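Local atomic coordinates of iminosuccinate reductase (Paracoccus denitrificans, PDB entry 6RQA), a protein that catalyses the NADH-dependent reduction of iminosuccinate to L-aspartate, regenerating the amino donor of the beta-hydroxyaspartate cycle used to assimilate glycolate and glyoxylate. Residues Q275-A279 with A280-R284; L329-K333 with G334-E338. All blocks are in the same frame, centred on the assembly; numbering follows the deposited sequence.

Contact 1 of 2, residues Q275-A279 with A280-R284; sequences QHAIA and AGLIR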
loop_
_atom_site.group_PDB
_atom_site.type_symbol
_atom_site.label_atom_id
_atom_site.label_comp_id
_atom_site.label_asym_id
_atom_site.label_seq_id
_atom_site.Cartn_x
_atom_site.Cartn_y
_atom_site.Cartn_z
ATOM N N GLN A 275 -16.409 -7.422 16.826
ATOM C CA GLN A 275 -17.001 -6.133 16.484
ATOM C C GLN A 275 -18.445 -6.008 16.951
ATOM O O GLN A 275 -18.923 -4.889 17.160
ATOM C CB GLN A 275 -16.929 -5.906 14.972
ATOM C CG GLN A 275 -17.867 -6.793 14.165
ATOM C CD GLN A 275 -17.738 -6.575 12.672
ATOM O OE1 GLN A 275 -18.395 -5.706 12.101
ATOM N NE2 GLN A 275 -16.889 -7.370 12.028
ATOM N N HIS A 276 -19.149 -7.126 17.122
ATOM C CA HIS A 276 -20.551 -7.085 17.515
ATOM C C HIS A 276 -20.725 -7.066 19.027
ATOM O O HIS A 276 -21.596 -6.355 19.539
ATOM C CB HIS A 276 -21.295 -8.274 16.905
ATOM C CG HIS A 276 -21.107 -8.399 15.426
ATOM N ND1 HIS A 276 -21.817 -7.642 14.519
ATOM C CD2 HIS A 276 -20.279 -9.181 14.695
ATOM C CE1 HIS A 276 -21.439 -7.956 13.293
ATOM N NE2 HIS A 276 -20.505 -8.887 13.372
ATOM N N ALA A 277 -19.912 -7.833 19.756
ATOM C CA ALA A 277 -19.942 -7.767 21.212
ATOM C C ALA A 277 -19.349 -6.465 21.736
ATOM O O ALA A 277 -19.656 -6.068 22.865
ATOM C CB ALA A 277 -19.201 -8.963 21.810
ATOM N N ILE A 278 -18.508 -5.797 20.946
ATOM C CA ILE A 278 -17.994 -4.487 21.331
ATOM C C ILE A 278 -19.066 -3.419 21.152
ATOM O O ILE A 278 -19.279 -2.578 22.033
ATOM C CB ILE A 278 -16.724 -4.155 20.524
ATOM C CG1 ILE A 278 -15.522 -4.935 21.065
ATOM C CG2 ILE A 278 -16.445 -2.658 20.542
ATOM C CD1 ILE A 278 -15.085 -4.502 22.445
ATOM N N ALA A 279 -19.760 -3.443 20.012
ATOM C CA ALA A 279 -20.794 -2.447 19.750
ATOM C C ALA A 279 -21.966 -2.594 20.713
ATOM O O ALA A 279 -22.574 -1.595 21.117
ATOM C CB ALA A 279 -21.272 -2.555 18.302
ATOM N N ALA A 280 -22.298 -3.825 21.093
ATOM C CA ALA A 280 -23.382 -4.068 22.035
ATOM C C ALA A 280 -22.988 -3.791 23.480
ATOM O O ALA A 280 -23.821 -3.967 24.374
ATOM C CB ALA A 280 -23.878 -5.511 21.905
ATOM N N GLY A 281 -21.751 -3.366 23.730
ATOM C CA GLY A 281 -21.301 -3.121 25.084
ATOM C C GLY A 281 -21.093 -4.360 25.923
ATOM O O GLY A 281 -20.810 -4.238 27.119
ATOM N N LEU A 282 -21.227 -5.551 25.333
ATOM C CA LEU A 282 -21.049 -6.785 26.091
ATOM C C LEU A 282 -19.613 -6.953 26.567
ATOM O O LEU A 282 -19.380 -7.515 27.643
ATOM C CB LEU A 282 -21.473 -7.982 25.241
ATOM C CG LEU A 282 -22.954 -8.051 24.864
ATOM C CD1 LEU A 282 -23.170 -9.023 23.716
ATOM C CD2 LEU A 282 -23.790 -8.452 26.069
ATOM N N ILE A 283 -18.640 -6.482 25.784
ATOM C CA ILE A 283 -17.231 -6.554 26.146
ATOM C C ILE A 283 -16.570 -5.222 25.818
ATOM O O ILE A 283 -17.114 -4.392 25.087
ATOM C CB ILE A 283 -16.489 -7.697 25.418
ATOM C CG1 ILE A 283 -16.567 -7.497 23.903
ATOM C CG2 ILE A 283 -17.055 -9.053 25.818
ATOM C CD1 ILE A 283 -15.729 -8.473 23.113
ATOM N N ARG A 284 -15.378 -5.030 26.373
ATOM C CA ARG A 284 -14.537 -3.885 26.070
ATOM C C ARG A 284 -13.219 -4.375 25.485
ATOM O O ARG A 284 -12.808 -5.518 25.702
ATOM C CB ARG A 284 -14.293 -3.022 27.315
ATOM C CG ARG A 284 -13.957 -3.809 28.571
ATOM C CD ARG A 284 -13.845 -2.887 29.777
ATOM N NE ARG A 284 -13.481 -3.608 30.994
ATOM C CZ ARG A 284 -14.358 -4.127 31.848
ATOM N NH1 ARG A 284 -13.935 -4.766 32.929
ATOM N NH2 ARG A 284 -15.660 -4.006 31.620
#
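His276, whose backbone carbonyl accepts the bond from Ala280, brings the one flat ring of this helix end. Gln275 CG lies 3.4 Å above one face of the imidazole, offset toward the rim, and His276 NE2 is hydrogen-bonded to the carbonyl O of Lys247. The CB of His276 points away from the turn, and histidine suits the place because its ring gives a flat face for Gln275 CG and a nitrogen for the Lys247 carbonyl.

Across the turn the contact is carried by small and branched apolar groups. Ala277 CB sits 3.7 Å from Ile283 CG1, a short methyl that lets Ile283 lie against the helix. Ile278 reaches the same partner by a bend at its end (chi2 -68°), which sets its CD1 3.6 Å from Ile283 CG1; the two isoleucines cross at about a right angle. Ile283 CG1 takes the crowded position between its own N and carbonyl carbon (chi1 60°), placing the branch beside both helix residues. Leu282 meets Ala277 CB to CB at 4.2 Å and otherwise packs on Pro252 and Ala256 of helix 252-256.

The backbone closes the helix. Ala280 N donates to His276 O at 3.1 Å, Gly281 N to Ile278 O, and Ile283 N to Ala277 O, the last two from above the carbonyl planes. Gly281 has a phi of 71°, a value that favours glycine and turns the chain back over the last helical carbonyls.

The glycine at the first non-helical position, the bond to Ile278 O and the Ala277-Leu282 contact are features of a Schellman-like C-cap. It ends helix 275-279 before strand 288-290, outermost within this chain in the parallel, Rossmann-type sheet, with His276 neighbouring the NAD-binding residues Thr242 and Lys247.

Contact 2 of 2, residues L329-K333 with G334-E338; sequences LAKHK and GVAQE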
loop_
_atom_site.group_PDB
_atom_site.type_symbol
_atom_site.label_atom_id
_atom_site.label_comp_id
_atom_site.label_asym_id
_atom_site.label_seq_id
_atom_site.Cartn_x
_atom_site.Cartn_y
_atom_site.Cartn_z
ATOM N N LEU A 329 13.282 -21.160 0.295
ATOM C CA LEU A 329 13.200 -22.484 -0.312
ATOM C C LEU A 329 13.351 -22.412 -1.827
ATOM O O LEU A 329 13.972 -23.290 -2.436
ATOM C CB LEU A 329 11.876 -23.149 0.063
ATOM C CG LEU A 329 11.664 -23.406 1.555
ATOM C CD1 LEU A 329 10.200 -23.681 1.848
ATOM C CD2 LEU A 329 12.533 -24.562 2.020
ATOM N N ALA A 330 12.788 -21.373 -2.450
ATOM C CA ALA A 330 12.878 -21.241 -3.901
ATOM C C ALA A 330 14.322 -21.062 -4.354
ATOM O O ALA A 330 14.716 -21.576 -5.408
ATOM C CB ALA A 330 12.014 -20.073 -4.376
ATOM N N LYS A 331 15.126 -20.334 -3.576
ATOM C CA LYS A 331 16.538 -20.192 -3.915
ATOM C C LYS A 331 17.283 -21.510 -3.762
ATOM O O LYS A 331 18.207 -21.791 -4.535
ATOM C CB LYS A 331 17.189 -19.115 -3.047
ATOM C CG LYS A 331 16.713 -17.703 -3.344
ATOM C CD LYS A 331 17.595 -16.665 -2.666
ATOM C CE LYS A 331 17.494 -16.739 -1.152
ATOM N NZ LYS A 331 18.360 -15.720 -0.491
ATOM N N HIS A 332 16.898 -22.327 -2.781
ATOM C CA HIS A 332 17.528 -23.631 -2.606
ATOM C C HIS A 332 17.103 -24.595 -3.705
ATOM O O HIS A 332 17.940 -25.280 -4.304
ATOM C CB HIS A 332 17.185 -24.198 -1.228
ATOM C CG HIS A 332 17.680 -25.593 -1.010
ATOM N ND1 HIS A 332 16.833 -26.659 -0.799
ATOM C CD2 HIS A 332 18.936 -26.098 -0.975
ATOM C CE1 HIS A 332 17.545 -27.760 -0.639
ATOM N NE2 HIS A 332 18.824 -27.447 -0.742
ATOM N N LYS A 333 15.798 -24.664 -3.981
ATOM C CA LYS A 333 15.298 -25.561 -5.017
ATOM C C LYS A 333 15.662 -25.084 -6.417
ATOM O O LYS A 333 15.658 -25.891 -7.354
ATOM C CB LYS A 333 13.780 -25.711 -4.885
ATOM C CG LYS A 333 13.180 -26.825 -5.728
ATOM C CD LYS A 333 11.678 -26.930 -5.525
ATOM C CE LYS A 333 11.085 -28.059 -6.354
ATOM N NZ LYS A 333 9.631 -28.227 -6.095
ATOM N N GLY A 334 15.990 -23.806 -6.579
ATOM C CA GLY A 334 16.331 -23.272 -7.880
ATOM C C GLY A 334 15.159 -22.799 -8.706
ATOM O O GLY A 334 15.282 -22.704 -9.932
ATOM N N VAL A 335 14.028 -22.495 -8.077
ATOM C CA VAL A 335 12.827 -22.077 -8.786
ATOM C C VAL A 335 12.536 -20.594 -8.560
ATOM O O VAL A 335 11.419 -20.139 -8.793
ATOM C CB VAL A 335 11.622 -22.949 -8.399
ATOM C CG1 VAL A 335 11.881 -24.402 -8.773
ATOM C CG2 VAL A 335 11.330 -22.820 -6.912
ATOM N N ALA A 336 13.531 -19.835 -8.111
ATOM C CA ALA A 336 13.391 -18.401 -7.892
ATOM C C ALA A 336 13.957 -17.662 -9.097
ATOM O O ALA A 336 15.161 -17.739 -9.369
ATOM C CB ALA A 336 14.101 -17.973 -6.609
ATOM N N GLN A 337 13.092 -16.953 -9.816
ATOM C CA GLN A 337 13.503 -16.239 -11.016
ATOM C C GLN A 337 14.245 -14.963 -10.643
ATOM O O GLN A 337 13.729 -14.132 -9.890
ATOM C CB GLN A 337 12.286 -15.907 -11.881
ATOM C CG GLN A 337 11.403 -17.100 -12.203
ATOM C CD GLN A 337 10.196 -16.717 -13.036
ATOM O OE1 GLN A 337 10.327 -16.301 -14.188
ATOM N NE2 GLN A 337 9.009 -16.849 -12.453
ATOM N N GLU A 338 15.456 -14.808 -11.170
ATOM C CA GLU A 338 16.248 -13.604 -10.955
ATOM C C GLU A 338 15.908 -12.592 -12.041
ATOM O O GLU A 338 16.118 -12.857 -13.229
ATOM C CB GLU A 338 17.741 -13.927 -10.964
ATOM C CG GLU A 338 18.124 -15.119 -10.105
ATOM C CD GLU A 338 19.600 -15.447 -10.192
ATOM O OE1 GLU A 338 20.410 -14.509 -10.357
ATOM O OE2 GLU A 338 19.952 -16.642 -10.103
#
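Two apolar contacts join Ala330 to the residues beyond the helix end. Its CB stands 3.7 Å from Ala336 CB and 3.8 Å from Val335 CG2, a closeness suited to an alanine whose buried methyl also packs on Leu33 and Val25. Val335 divides its branches: with chi1 at -61°, CG1 is anti to the carbonyl carbon and CG2 is turned to Ala330. CG1 lies 4.1 Å from Lys333 CG, the two side chains crossing at a slant. An alanine in place of Val335 would probably open a gap between Ala330, Lys333 and Leu33, leaving the lysine methylenes without their apolar neighbour.

The hydrogen bonds converge on one acceptor. Ala330 O receives Val335 N at 2.9 Å, the donor tilted 15° from the carbonyl plane, and also a weak, bent bond from Gly334 N. Gly334 has a phi of 87°, where a CB would collide with Lys333 O, so only glycine fits comfortably.

The positive-phi glycine, the Val335 N to Ala330 O bond spanning six residues and the apolar contact between those same two residues make a Schellman-like C-cap, in which the glycine N-H bonds to Ala330 O rather than to Lys331 O. It ends helix 316-333 and leads into strand 337-339, which pairs with strand 22-25 and whose Gln337 NE2 is hydrogen-bonded to Glu340 O of the second subunit.

How the contacts relate
Both contacts are local helix C-caps with a positive-phi glycine, yet they share no element and lie on opposite sides of the chain's centre, their own centres 47 Å apart. Contact 1 is partly buried, with Ala277 and Ile283 enclosed, and precedes a strand of the parallel sheet beside the NAD-binding region. Contact 2 is a surface contact, Ala330 alone being buried, and feeds a strand of the mixed sheet that touches the second subunit. Their chemistry differs accordingly: isoleucine packing and bonds spread over three carbonyls in contact 1, against two donors sharing one carbonyl and a lysine chain crossing a valine in contact 2.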